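Local atomic coordinates of Rho-class glutathione S-transferase (Laternula elliptica, PDB entry 3QAV), a protein that probably catalyses the transfer of glutathione to electrophilic compounds, as a shellfish glutathione S-transferase, and forms a dimer of two-domain subunits. Residues A[107-112]-A[116-121]; A[163-168]-A[174-179]; A[44-49]-A[223-228]. One frame throughout, in Å; residues are numbered along the deposited sequence.

Interaction 1 (A[107-112]-A[116-121]); sequences LFPSDT and AKVYQR
F108 drives its ring from the loop 107-112 against V118 and Y119 on the helix that follows. Its CE2 corner does most of the touching: it lies 3.3 Å from CE2 of Y119, above one face of the tyrosine ring and shifted toward the rim. The two planes meet at 49°, an oblique pairing that is neither a stack nor edge-to-face, with the centroids 4.8 Å apart. Both aromatic side chains set CG beside their own backbone N (chi1 -78° in each), and the two reach across one another at about a right angle. On the neighbouring residue V118, CG1 is anti to the backbone N (chi1 172°), which lays that methyl 3.7 Å from CE2 of F108. Its second methyl, CG2, comes within 3.9 Å of CD, at the rim of the P109 ring.

The loop joins helix 91-101 to helix 112-124, so it carries the chain from the thioredoxin-like N-terminal domain into the all-helical domain of the glutathione transferase fold. D111 stands at the N-cap of the second helix, its OD2 accepting a hydrogen bond from the N of T113. A116 N bonds to T112 O (3.0 Å), the i to i+4 bond of the helix's first turn. The hydroxyl of Y119 reaches across the subunit boundary and bonds to OE2 of E100 of the second subunit, so its ring is gripped at a face by F108 and at its far end by the dimer partner. With an alanine here, E100 of the second subunit would probably lose its hydroxyl mate, and F108 CE2 the ring face it rests on. M183, from helix 183-197, and M122 also touch the phenylalanine.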
ATOM      1  N   LEU A 107      -7.917  -1.332 -17.899  1.00 32.35           N
ATOM      2  CA  LEU A 107      -6.533  -1.627 -17.553  1.00 31.54           C
ATOM      3  C   LEU A 107      -6.482  -2.947 -16.796  1.00 31.22           C
ATOM      4  O   LEU A 107      -5.447  -3.322 -16.242  1.00 32.88           O
ATOM      5  CB  LEU A 107      -5.925  -0.496 -16.709  1.00 30.88           C
ATOM      6  CG  LEU A 107      -5.730   0.820 -17.479  1.00 33.42           C
ATOM      7  CD1 LEU A 107      -5.037   1.866 -16.608  1.00 30.09           C
ATOM      8  CD2 LEU A 107      -4.895   0.551 -18.732  1.00 31.98           C
ATOM      9  N   PHE A 108      -7.621  -3.633 -16.760  1.00 29.51           N
ATOM     10  CA  PHE A 108      -7.737  -4.945 -16.127  1.00 27.88           C
ATOM     11  C   PHE A 108      -8.432  -5.871 -17.134  1.00 29.94           C
ATOM     12  O   PHE A 108      -9.331  -5.438 -17.863  1.00 29.26           O
ATOM     13  CB  PHE A 108      -8.625  -4.907 -14.881  1.00 30.01           C
ATOM     14  CG  PHE A 108      -7.970  -4.339 -13.657  1.00 29.12           C
ATOM     15  CD1 PHE A 108      -7.967  -2.972 -13.421  1.00 29.76           C
ATOM     16  CD2 PHE A 108      -7.417  -5.185 -12.703  1.00 29.86           C
ATOM     17  CE1 PHE A 108      -7.431  -2.451 -12.251  1.00 28.65           C
ATOM     18  CE2 PHE A 108      -6.877  -4.680 -11.530  1.00 30.43           C
ATOM     19  CZ  PHE A 108      -6.885  -3.304 -11.300  1.00 30.63           C
ATOM     20  N   PRO A 109      -8.013  -7.147 -17.203  1.00 29.00           N
ATOM     21  CA  PRO A 109      -8.667  -8.065 -18.140  1.00 30.56           C
ATOM     22  C   PRO A 109     -10.021  -8.411 -17.520  1.00 32.03           C
ATOM     23  O   PRO A 109     -10.320  -7.958 -16.417  1.00 31.78           O
ATOM     24  CB  PRO A 109      -7.709  -9.252 -18.181  1.00 30.05           C
ATOM     25  CG  PRO A 109      -7.106  -9.239 -16.806  1.00 29.49           C
ATOM     26  CD  PRO A 109      -6.827  -7.776 -16.598  1.00 28.34           C
ATOM     27  N   SER A 110     -10.836  -9.210 -18.197  1.00 32.95           N
ATOM     28  CA  SER A 110     -12.157  -9.539 -17.649  1.00 35.14           C
ATOM     29  C   SER A 110     -12.179 -10.771 -16.748  1.00 34.95           C
ATOM     30  O   SER A 110     -12.952 -10.837 -15.791  1.00 36.18           O
ATOM     31  CB  SER A 110     -13.176  -9.712 -18.786  1.00 36.61           C
ATOM     32  OG  SER A 110     -12.837 -10.799 -19.633  1.00 38.84           O
ATOM     33  N   ASP A 111     -11.326 -11.743 -17.039  1.00 33.55           N
ATOM     34  CA  ASP A 111     -11.289 -12.958 -16.240  1.00 33.51           C
ATOM     35  C   ASP A 111     -10.832 -12.661 -14.814  1.00 33.66           C
ATOM     36  O   ASP A 111      -9.717 -12.179 -14.581  1.00 31.77           O
ATOM     37  CB  ASP A 111     -10.368 -13.988 -16.903  1.00 37.15           C
ATOM     38  CG  ASP A 111     -10.360 -15.323 -16.182  1.00 39.78           C
ATOM     39  OD1 ASP A 111     -10.026 -16.335 -16.831  1.00 44.22           O
ATOM     40  OD2 ASP A 111     -10.670 -15.371 -14.974  1.00 40.89           O
ATOM     41  N   THR A 112     -11.718 -12.964 -13.870  1.00 33.09           N
ATOM     42  CA  THR A 112     -11.493 -12.754 -12.447  1.00 32.09           C
ATOM     43  C   THR A 112     -10.196 -13.376 -11.953  1.00 30.54           C
ATOM     44  O   THR A 112      -9.502 -12.805 -11.116  1.00 29.57           O
ATOM     45  CB  THR A 112     -12.672 -13.332 -11.632  1.00 34.34           C
ATOM     46  OG1 THR A 112     -13.858 -12.584 -11.924  1.00 37.43           O
ATOM     47  CG2 THR A 112     -12.388 -13.257 -10.150  1.00 34.51           C
ATOM     48  N   ALA A 116      -6.954 -11.227 -10.602  1.00 27.77           N
ATOM     49  CA  ALA A 116      -6.357 -11.480  -9.299  1.00 28.21           C
ATOM     50  C   ALA A 116      -4.834 -11.345  -9.384  1.00 26.62           C
ATOM     51  O   ALA A 116      -4.197 -10.808  -8.476  1.00 24.98           O
ATOM     52  CB  ALA A 116      -6.743 -12.872  -8.806  1.00 29.52           C
ATOM     53  N   LYS A 117      -4.252 -11.824 -10.475  1.00 25.17           N
ATOM     54  CA  LYS A 117      -2.807 -11.721 -10.641  1.00 26.67           C
ATOM     55  C   LYS A 117      -2.379 -10.270 -10.885  1.00 24.72           C
ATOM     56  O   LYS A 117      -1.299  -9.867 -10.455  1.00 26.35           O
ATOM     57  CB  LYS A 117      -2.325 -12.620 -11.784  1.00 27.35           C
ATOM     58  CG  LYS A 117      -0.873 -12.389 -12.182  1.00 33.99           C
ATOM     59  CD  LYS A 117       0.079 -12.586 -11.015  1.00 35.07           C
ATOM     60  CE  LYS A 117       0.087 -14.037 -10.559  1.00 42.72           C
ATOM     61  NZ  LYS A 117       0.440 -14.939 -11.692  1.00 43.56           N
ATOM     62  N   VAL A 118      -3.217  -9.489 -11.571  1.00 21.64           N
ATOM     63  CA  VAL A 118      -2.903  -8.080 -11.818  1.00 23.67           C
ATOM     64  C   VAL A 118      -2.880  -7.356 -10.464  1.00 24.03           C
ATOM     65  O   VAL A 118      -1.937  -6.628 -10.159  1.00 24.59           O
ATOM     66  CB  VAL A 118      -3.941  -7.412 -12.766  1.00 25.12           C
ATOM     67  CG1 VAL A 118      -3.692  -5.912 -12.852  1.00 23.99           C
ATOM     68  CG2 VAL A 118      -3.838  -8.031 -14.175  1.00 24.42           C
ATOM     69  N   TYR A 119      -3.916  -7.573  -9.653  1.00 23.80           N
ATOM     70  CA  TYR A 119      -3.992  -6.983  -8.315  1.00 23.37           C
ATOM     71  C   TYR A 119      -2.763  -7.432  -7.511  1.00 23.28           C
ATOM     72  O   TYR A 119      -2.129  -6.632  -6.836  1.00 23.19           O
ATOM     73  CB  TYR A 119      -5.266  -7.447  -7.593  1.00 21.32           C
ATOM     74  CG  TYR A 119      -6.557  -6.753  -8.013  1.00 22.72           C
ATOM     75  CD1 TYR A 119      -7.700  -7.495  -8.323  1.00 22.80           C
ATOM     76  CD2 TYR A 119      -6.655  -5.358  -8.035  1.00 22.57           C
ATOM     77  CE1 TYR A 119      -8.910  -6.870  -8.644  1.00 22.80           C
ATOM     78  CE2 TYR A 119      -7.868  -4.715  -8.350  1.00 25.38           C
ATOM     79  CZ  TYR A 119      -8.986  -5.478  -8.651  1.00 26.52           C
ATOM     80  OH  TYR A 119     -10.179  -4.855  -8.952  1.00 28.77           O
ATOM     81  N   GLN A 120      -2.421  -8.714  -7.586  1.00 22.20           N
ATOM     82  CA  GLN A 120      -1.252  -9.204  -6.855  1.00 24.01           C
ATOM     83  C   GLN A 120      -0.002  -8.389  -7.203  1.00 22.32           C
ATOM     84  O   GLN A 120       0.683  -7.878  -6.311  1.00 23.49           O
ATOM     85  CB  GLN A 120      -0.999 -10.689  -7.159  1.00 24.68           C
ATOM     86  CG  GLN A 120       0.384 -11.195  -6.726  1.00 29.00           C
ATOM     87  CD  GLN A 120       0.578 -11.262  -5.210  1.00 31.71           C
ATOM     88  OE1 GLN A 120       1.713 -11.239  -4.711  1.00 34.15           O
ATOM     89  NE2 GLN A 120      -0.522 -11.367  -4.475  1.00 32.26           N
ATOM     90  N   ARG A 121       0.293  -8.263  -8.493  1.00 22.18           N
ATOM     91  CA  ARG A 121       1.475  -7.511  -8.921  1.00 24.80           C
ATOM     92  C   ARG A 121       1.416  -6.035  -8.498  1.00 25.31           C
ATOM     93  O   ARG A 121       2.399  -5.495  -8.006  1.00 24.93           O
ATOM     94  CB  ARG A 121       1.652  -7.632 -10.436  1.00 24.86           C
ATOM     95  CG  ARG A 121       1.960  -9.061 -10.912  1.00 28.31           C
ATOM     96  CD  ARG A 121       3.401  -9.476 -10.600  1.00 30.16           C
ATOM     97  NE  ARG A 121       3.565 -10.156  -9.318  1.00 29.94           N
ATOM     98  CZ  ARG A 121       3.562 -11.477  -9.150  1.00 28.83           C
ATOM     99  NH1 ARG A 121       3.724 -11.992  -7.932  1.00 24.60           N
ATOM    100  NH2 ARG A 121       3.403 -12.288 -10.192  1.00 29.31           N
TER

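Interaction 2 (A[163-168]-A[174-179]); sequences GHWENY and GFVATK
V176 meets W165 through one methyl, CG2, which sits at the edge of the indole near its plane, 3.6 Å from CE3 of W165 and 3.8 Å from its CZ3. This is the apolar half of the contact; Y168 is covered to the same extent. The valine sets CG1 between its backbone N and carbonyl carbon (chi1 80°) and thereby turns CG2 to the tryptophan.

A looser van der Waals approach comes next: CB of Y168 lies 4.0 Å from the carbonyl O of V176. The Y168 ring itself leads off along its own helix, where H164 O sits 3.1 Å above the ring plane, over its centre, and CE1 of Y168 lies above one face of the W165 indole.

The polar ends turn to other partners. W165 NE1 bonds to E161, Y168 OH to E124, and the backbone N of V176 to D185.

The contact folds the loop after helix 148-172 back on that helix's last turns, in the helical domain. F188 of helix 183-197 stacks on W165 and also touches V176, R121 of helix 112-124 makes a cation-pi contact with Y168, and R75 of the second subunit packs on W165.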
ATOM      1  N   GLY A 163      15.078  -9.602  -7.960  1.00 32.00           N
ATOM      2  CA  GLY A 163      15.061 -10.948  -8.509  1.00 30.61           C
ATOM      3  C   GLY A 163      13.643 -11.419  -8.778  1.00 31.24           C
ATOM      4  O   GLY A 163      13.367 -12.040  -9.803  1.00 32.45           O
ATOM      5  N   HIS A 164      12.736 -11.105  -7.859  1.00 30.65           N
ATOM      6  CA  HIS A 164      11.339 -11.495  -8.000  1.00 27.24           C
ATOM      7  C   HIS A 164      10.755 -10.961  -9.293  1.00 27.47           C
ATOM      8  O   HIS A 164      10.178 -11.708 -10.083  1.00 28.49           O
ATOM      9  CB  HIS A 164      10.527 -10.970  -6.821  1.00 27.59           C
ATOM     10  CG  HIS A 164      10.842 -11.643  -5.523  1.00 27.43           C
ATOM     11  ND1 HIS A 164      11.140 -10.941  -4.374  1.00 30.26           N
ATOM     12  CD2 HIS A 164      10.868 -12.953  -5.181  1.00 28.50           C
ATOM     13  CE1 HIS A 164      11.334 -11.789  -3.380  1.00 30.03           C
ATOM     14  NE2 HIS A 164      11.174 -13.016  -3.842  1.00 29.61           N
ATOM     15  N   TRP A 165      10.920  -9.661  -9.516  1.00 28.93           N
ATOM     16  CA  TRP A 165      10.391  -9.023 -10.711  1.00 27.83           C
ATOM     17  C   TRP A 165      11.088  -9.517 -11.973  1.00 29.42           C
ATOM     18  O   TRP A 165      10.460  -9.646 -13.027  1.00 26.43           O
ATOM     19  CB  TRP A 165      10.495  -7.500 -10.570  1.00 28.95           C
ATOM     20  CG  TRP A 165       9.838  -7.017  -9.307  1.00 27.12           C
ATOM     21  CD1 TRP A 165      10.447  -6.756  -8.118  1.00 28.16           C
ATOM     22  CD2 TRP A 165       8.431  -6.850  -9.082  1.00 28.23           C
ATOM     23  NE1 TRP A 165       9.510  -6.441  -7.162  1.00 28.39           N
ATOM     24  CE2 TRP A 165       8.264  -6.490  -7.728  1.00 28.44           C
ATOM     25  CE3 TRP A 165       7.294  -6.971  -9.893  1.00 27.96           C
ATOM     26  CZ2 TRP A 165       7.008  -6.251  -7.166  1.00 28.63           C
ATOM     27  CZ3 TRP A 165       6.042  -6.731  -9.335  1.00 27.17           C
ATOM     28  CH2 TRP A 165       5.911  -6.375  -7.982  1.00 30.10           C
ATOM     29  N   GLU A 166      12.382  -9.805 -11.866  1.00 30.83           N
ATOM     30  CA  GLU A 166      13.139 -10.332 -13.001  1.00 31.76           C
ATOM     31  C   GLU A 166      12.437 -11.625 -13.424  1.00 32.28           C
ATOM     32  O   GLU A 166      12.149 -11.840 -14.605  1.00 31.15           O
ATOM     33  CB  GLU A 166      14.580 -10.636 -12.576  1.00 32.50           C
ATOM     34  CG  GLU A 166      15.485 -11.230 -13.658  1.00 35.43           C
ATOM     35  CD  GLU A 166      15.809 -10.252 -14.778  1.00 37.50           C
ATOM     36  OE1 GLU A 166      15.827  -9.031 -14.519  1.00 38.41           O
ATOM     37  OE2 GLU A 166      16.069 -10.705 -15.912  1.00 37.12           O
ATOM     38  N   ASN A 167      12.153 -12.474 -12.440  1.00 33.47           N
ATOM     39  CA  ASN A 167      11.474 -13.743 -12.677  1.00 34.95           C
ATOM     40  C   ASN A 167      10.099 -13.546 -13.295  1.00 32.84           C
ATOM     41  O   ASN A 167       9.757 -14.197 -14.280  1.00 32.00           O
ATOM     42  CB  ASN A 167      11.313 -14.518 -11.368  1.00 39.63           C
ATOM     43  CG  ASN A 167      12.589 -15.204 -10.935  1.00 44.33           C
ATOM     44  OD1 ASN A 167      12.664 -15.764  -9.839  1.00 47.49           O
ATOM     45  ND2 ASN A 167      13.601 -15.173 -11.795  1.00 46.50           N
ATOM     46  N   TYR A 168       9.309 -12.657 -12.701  1.00 30.69           N
ATOM     47  CA  TYR A 168       7.960 -12.387 -13.201  1.00 31.03           C
ATOM     48  C   TYR A 168       8.015 -12.024 -14.686  1.00 30.41           C
ATOM     49  O   TYR A 168       7.307 -12.609 -15.507  1.00 29.58           O
ATOM     50  CB  TYR A 168       7.320 -11.230 -12.416  1.00 29.96           C
ATOM     51  CG  TYR A 168       7.175 -11.459 -10.925  1.00 29.88           C
ATOM     52  CD1 TYR A 168       7.181 -10.385 -10.038  1.00 29.68           C
ATOM     53  CD2 TYR A 168       7.014 -12.744 -10.399  1.00 30.01           C
ATOM     54  CE1 TYR A 168       7.032 -10.579  -8.672  1.00 28.76           C
ATOM     55  CE2 TYR A 168       6.863 -12.949  -9.029  1.00 29.23           C
ATOM     56  CZ  TYR A 168       6.873 -11.864  -8.174  1.00 31.00           C
ATOM     57  OH  TYR A 168       6.723 -12.055  -6.821  1.00 30.09           O
ATOM     58  N   GLY A 174       6.557 -10.521 -21.415  1.00 33.27           N
ATOM     59  CA  GLY A 174       6.042  -9.239 -21.863  1.00 32.20           C
ATOM     60  C   GLY A 174       5.944  -8.165 -20.794  1.00 32.64           C
ATOM     61  O   GLY A 174       6.899  -7.422 -20.561  1.00 31.88           O
ATOM     62  N   PHE A 175       4.784  -8.073 -20.148  1.00 30.29           N
ATOM     63  CA  PHE A 175       4.568  -7.071 -19.111  1.00 29.91           C
ATOM     64  C   PHE A 175       4.729  -7.683 -17.714  1.00 29.93           C
ATOM     65  O   PHE A 175       5.024  -8.872 -17.587  1.00 30.97           O
ATOM     66  CB  PHE A 175       3.200  -6.427 -19.319  1.00 28.76           C
ATOM     67  CG  PHE A 175       3.084  -5.698 -20.636  1.00 33.38           C
ATOM     68  CD1 PHE A 175       3.378  -4.336 -20.726  1.00 32.15           C
ATOM     69  CD2 PHE A 175       2.729  -6.383 -21.797  1.00 33.13           C
ATOM     70  CE1 PHE A 175       3.319  -3.670 -21.955  1.00 33.34           C
ATOM     71  CE2 PHE A 175       2.668  -5.724 -23.032  1.00 34.18           C
ATOM     72  CZ  PHE A 175       2.965  -4.365 -23.108  1.00 33.60           C
ATOM     73  N   VAL A 176       4.537  -6.890 -16.668  1.00 26.15           N
ATOM     74  CA  VAL A 176       4.766  -7.385 -15.311  1.00 24.12           C
ATOM     75  C   VAL A 176       3.785  -8.401 -14.714  1.00 24.08           C
ATOM     76  O   VAL A 176       4.151  -9.145 -13.800  1.00 25.33           O
ATOM     77  CB  VAL A 176       4.935  -6.194 -14.331  1.00 22.81           C
ATOM     78  CG1 VAL A 176       3.562  -5.630 -13.946  1.00 19.08           C
ATOM     79  CG2 VAL A 176       5.740  -6.636 -13.104  1.00 20.46           C
ATOM     80  N   ALA A 177       2.558  -8.457 -15.223  1.00 24.05           N
ATOM     81  CA  ALA A 177       1.570  -9.400 -14.696  1.00 25.62           C
ATOM     82  C   ALA A 177       1.006 -10.347 -15.754  1.00 26.64           C
ATOM     83  O   ALA A 177       0.665 -11.493 -15.457  1.00 25.14           O
ATOM     84  CB  ALA A 177       0.427  -8.638 -14.024  1.00 26.90           C
ATOM     85  N   THR A 178       0.907  -9.861 -16.986  1.00 25.66           N
ATOM     86  CA  THR A 178       0.379 -10.665 -18.081  1.00 27.86           C
ATOM     87  C   THR A 178       1.125 -10.283 -19.350  1.00 28.16           C
ATOM     88  O   THR A 178       2.072  -9.505 -19.308  1.00 30.52           O
ATOM     89  CB  THR A 178      -1.112 -10.382 -18.312  1.00 27.41           C
ATOM     90  OG1 THR A 178      -1.258  -9.069 -18.853  1.00 26.72           O
ATOM     91  CG2 THR A 178      -1.889 -10.453 -17.006  1.00 28.57           C
ATOM     92  N   LYS A 179       0.695 -10.821 -20.483  1.00 31.18           N
ATOM     93  CA  LYS A 179       1.333 -10.496 -21.755  1.00 34.57           C
ATOM     94  C   LYS A 179       0.753  -9.207 -22.344  1.00 35.55           C
ATOM     95  O   LYS A 179       1.044  -8.841 -23.483  1.00 35.56           O
ATOM     96  CB  LYS A 179       1.168 -11.654 -22.741  1.00 36.26           C
ATOM     97  CG  LYS A 179       1.970 -12.884 -22.362  1.00 38.53           C
ATOM     98  CD  LYS A 179       1.736 -14.025 -23.331  1.00 41.62           C
ATOM     99  CE  LYS A 179       2.504 -15.268 -22.902  1.00 44.49           C
ATOM    100  NZ  LYS A 179       3.979 -15.027 -22.866  1.00 44.52           N
TER

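Interaction 3 (A[44-49]-A[223-228]); sequences VLQEKK and VKTMPP
Q46 reaches from the last turn of helix 36-47 to K224 and T225, and the meeting is entirely one of van der Waals contacts. Its CG lies 3.8 Å from CG2 of T225, the two side chains lying alongside and pointing opposite ways. Its carboxamide oxygen OE1 comes 3.3 Å from CD of K224, so the amide meets the aliphatic part of the lysine, whose chain crosses it at about a right angle and carries its end away. A bend at chi2 (-73°) folds the glutamine back to bring OE1 there.

The polar groups bond to other residues. Q46 NE2 bonds to the hydroxyl of Y52. T225 OG1, between its backbone N and carbonyl carbon (chi1 55°), bonds to W39 NE1 and to T221 O, which leaves its methyl to face the glutamine. Near by, E47 makes a salt bridge with R219.

At K49 the helix ends in a Schellman motif, with positive phi and bonds back into the last turn. The contact packs the C-terminal end of helix 36-47, in the thioredoxin-like domain, against segment 223-228; T225 also touches L42 and L43, while V44 turns to helices 91-101 and 183-197.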
ATOM      1  N   VAL A  44      -2.516   6.328 -16.001  1.00 22.52           N
ATOM      2  CA  VAL A  44      -3.875   5.806 -16.129  1.00 23.13           C
ATOM      3  C   VAL A  44      -4.707   6.730 -17.019  1.00 24.39           C
ATOM      4  O   VAL A  44      -5.408   6.270 -17.911  1.00 26.97           O
ATOM      5  CB  VAL A  44      -4.573   5.694 -14.757  1.00 22.13           C
ATOM      6  CG1 VAL A  44      -6.053   5.359 -14.947  1.00 21.99           C
ATOM      7  CG2 VAL A  44      -3.901   4.630 -13.925  1.00 17.69           C
ATOM      8  N   LEU A  45      -4.629   8.034 -16.767  1.00 24.08           N
ATOM      9  CA  LEU A  45      -5.375   9.007 -17.558  1.00 25.66           C
ATOM     10  C   LEU A  45      -4.983   8.956 -19.037  1.00 26.13           C
ATOM     11  O   LEU A  45      -5.844   8.940 -19.911  1.00 24.40           O
ATOM     12  CB  LEU A  45      -5.141  10.425 -17.018  1.00 24.09           C
ATOM     13  CG  LEU A  45      -5.778  10.791 -15.673  1.00 25.69           C
ATOM     14  CD1 LEU A  45      -5.148  12.087 -15.150  1.00 25.51           C
ATOM     15  CD2 LEU A  45      -7.291  10.939 -15.835  1.00 21.30           C
ATOM     16  N   GLN A  46      -3.678   8.933 -19.304  1.00 26.26           N
ATOM     17  CA  GLN A  46      -3.169   8.887 -20.669  1.00 27.81           C
ATOM     18  C   GLN A  46      -3.551   7.578 -21.360  1.00 29.59           C
ATOM     19  O   GLN A  46      -4.057   7.587 -22.479  1.00 32.79           O
ATOM     20  CB  GLN A  46      -1.647   9.027 -20.671  1.00 28.76           C
ATOM     21  CG  GLN A  46      -1.107  10.401 -20.271  1.00 31.53           C
ATOM     22  CD  GLN A  46      -1.304  11.460 -21.342  1.00 32.77           C
ATOM     23  OE1 GLN A  46      -1.128  11.195 -22.530  1.00 33.95           O
ATOM     24  NE2 GLN A  46      -1.648  12.671 -20.922  1.00 32.88           N
ATOM     25  N   GLU A  47      -3.306   6.454 -20.694  1.00 29.68           N
ATOM     26  CA  GLU A  47      -3.623   5.153 -21.275  1.00 32.02           C
ATOM     27  C   GLU A  47      -5.101   5.040 -21.635  1.00 33.87           C
ATOM     28  O   GLU A  47      -5.452   4.519 -22.694  1.00 35.10           O
ATOM     29  CB  GLU A  47      -3.244   4.035 -20.303  1.00 30.64           C
ATOM     30  CG  GLU A  47      -1.749   3.812 -20.185  1.00 31.26           C
ATOM     31  CD  GLU A  47      -1.173   3.110 -21.400  1.00 30.61           C
ATOM     32  OE1 GLU A  47       0.060   3.141 -21.577  1.00 31.50           O
ATOM     33  OE2 GLU A  47      -1.955   2.516 -22.172  1.00 32.82           O
ATOM     34  N   LYS A  48      -5.965   5.528 -20.752  1.00 33.34           N
ATOM     35  CA  LYS A  48      -7.404   5.464 -20.990  1.00 35.41           C
ATOM     36  C   LYS A  48      -7.881   6.615 -21.869  1.00 35.50           C
ATOM     37  O   LYS A  48      -9.066   6.726 -22.165  1.00 36.41           O
ATOM     38  CB  LYS A  48      -8.152   5.464 -19.652  1.00 34.83           C
ATOM     39  CG  LYS A  48      -7.667   4.375 -18.704  1.00 34.53           C
ATOM     40  CD  LYS A  48      -8.348   4.437 -17.350  1.00 35.90           C
ATOM     41  CE  LYS A  48      -9.785   3.961 -17.410  1.00 34.20           C
ATOM     42  NZ  LYS A  48      -9.929   2.523 -17.770  1.00 31.99           N
ATOM     43  N   LYS A  49      -6.942   7.467 -22.277  1.00 36.47           N
ATOM     44  CA  LYS A  49      -7.226   8.615 -23.140  1.00 38.49           C
ATOM     45  C   LYS A  49      -8.200   9.638 -22.556  1.00 39.31           C
ATOM     46  O   LYS A  49      -8.861  10.359 -23.302  1.00 38.86           O
ATOM     47  CB  LYS A  49      -7.769   8.143 -24.494  1.00 39.78           C
ATOM     48  CG  LYS A  49      -6.922   7.099 -25.211  1.00 41.67           C
ATOM     49  CD  LYS A  49      -7.408   6.911 -26.644  1.00 46.01           C
ATOM     50  CE  LYS A  49      -6.664   5.802 -27.370  1.00 47.35           C
ATOM     51  NZ  LYS A  49      -7.033   4.444 -26.872  1.00 49.26           N
ATOM     52  N   VAL A 223       6.361   8.266 -22.588  1.00 30.56           N
ATOM     53  CA  VAL A 223       7.160   9.370 -23.109  1.00 30.91           C
ATOM     54  C   VAL A 223       6.519  10.689 -22.693  1.00 32.20           C
ATOM     55  O   VAL A 223       7.208  11.620 -22.276  1.00 32.52           O
ATOM     56  CB  VAL A 223       7.243   9.334 -24.653  1.00 27.98           C
ATOM     57  CG1 VAL A 223       7.995  10.560 -25.165  1.00 29.13           C
ATOM     58  CG2 VAL A 223       7.941   8.068 -25.101  1.00 27.42           C
ATOM     59  N   LYS A 224       5.194  10.749 -22.809  1.00 31.81           N
ATOM     60  CA  LYS A 224       4.426  11.938 -22.458  1.00 33.31           C
ATOM     61  C   LYS A 224       4.429  12.260 -20.963  1.00 32.79           C
ATOM     62  O   LYS A 224       4.225  13.407 -20.567  1.00 32.83           O
ATOM     63  CB  LYS A 224       2.971  11.778 -22.906  1.00 35.58           C
ATOM     64  CG  LYS A 224       2.767  11.641 -24.400  1.00 44.31           C
ATOM     65  CD  LYS A 224       1.275  11.642 -24.747  1.00 48.15           C
ATOM     66  CE  LYS A 224       1.038  11.849 -26.238  1.00 49.72           C
ATOM     67  NZ  LYS A 224       1.700  10.800 -27.061  1.00 52.80           N
ATOM     68  N   THR A 225       4.656  11.258 -20.126  1.00 29.94           N
ATOM     69  CA  THR A 225       4.631  11.510 -18.697  1.00 28.81           C
ATOM     70  C   THR A 225       5.957  11.424 -17.955  1.00 27.90           C
ATOM     71  O   THR A 225       5.968  11.297 -16.735  1.00 26.48           O
ATOM     72  CB  THR A 225       3.624  10.580 -18.025  1.00 28.75           C
ATOM     73  OG1 THR A 225       3.948   9.223 -18.355  1.00 26.60           O
ATOM     74  CG2 THR A 225       2.205  10.911 -18.505  1.00 25.13           C
ATOM     75  N   MET A 226       7.076  11.489 -18.674  1.00 28.27           N
ATOM     76  CA  MET A 226       8.370  11.441 -17.999  1.00 29.67           C
ATOM     77  C   MET A 226       8.404  12.653 -17.066  1.00 30.12           C
ATOM     78  O   MET A 226       7.872  13.714 -17.404  1.00 32.53           O
ATOM     79  CB  MET A 226       9.524  11.535 -19.010  1.00 31.35           C
ATOM     80  CG  MET A 226       9.685  10.325 -19.950  1.00 30.73           C
ATOM     81  SD  MET A 226      10.101   8.779 -19.101  1.00 31.51           S
ATOM     82  CE  MET A 226      11.783   9.112 -18.570  1.00 34.39           C
ATOM     83  N   PRO A 227       8.997  12.505 -15.869  1.00 28.67           N
ATOM     84  CA  PRO A 227       9.085  13.613 -14.907  1.00 28.93           C
ATOM     85  C   PRO A 227       9.754  14.817 -15.572  1.00 29.71           C
ATOM     86  O   PRO A 227      10.922  14.754 -15.955  1.00 31.83           O
ATOM     87  CB  PRO A 227       9.940  13.025 -13.789  1.00 27.78           C
ATOM     88  CG  PRO A 227       9.532  11.577 -13.799  1.00 28.69           C
ATOM     89  CD  PRO A 227       9.510  11.252 -15.280  1.00 29.41           C
ATOM     90  N   PRO A 228       9.025  15.933 -15.711  1.00 29.84           N
ATOM     91  CA  PRO A 228       9.589  17.127 -16.344  1.00 29.83           C
ATOM     92  C   PRO A 228      10.955  17.634 -15.901  1.00 28.91           C
ATOM     93  O   PRO A 228      11.718  18.107 -16.740  1.00 30.35           O
ATOM     94  CB  PRO A 228       8.489  18.179 -16.158  1.00 30.11           C
ATOM     95  CG  PRO A 228       7.649  17.642 -15.041  1.00 30.59           C
ATOM     96  CD  PRO A 228       7.634  16.171 -15.300  1.00 28.82           C
TER

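In the fold
Interaction 1, where the linker meets the helical domain, and interaction 2, within that domain, have centres 14 Å apart and come one after the other along the chain. R121 of helix 112-124 joins them, its side chain also packing on A177 and near V176 O. Both also touch the second subunit, so this region lies at the dimer interface. Interaction 3 has its centre about 21 Å from the centre of each and spans a far longer loop, which contains both others; it ties helix 36-47 of the N-terminal domain to segment 223-228. L107 links it to interaction 1 by packing on V44, E47 and K48, whereas interactions 2 and 3 do not touch.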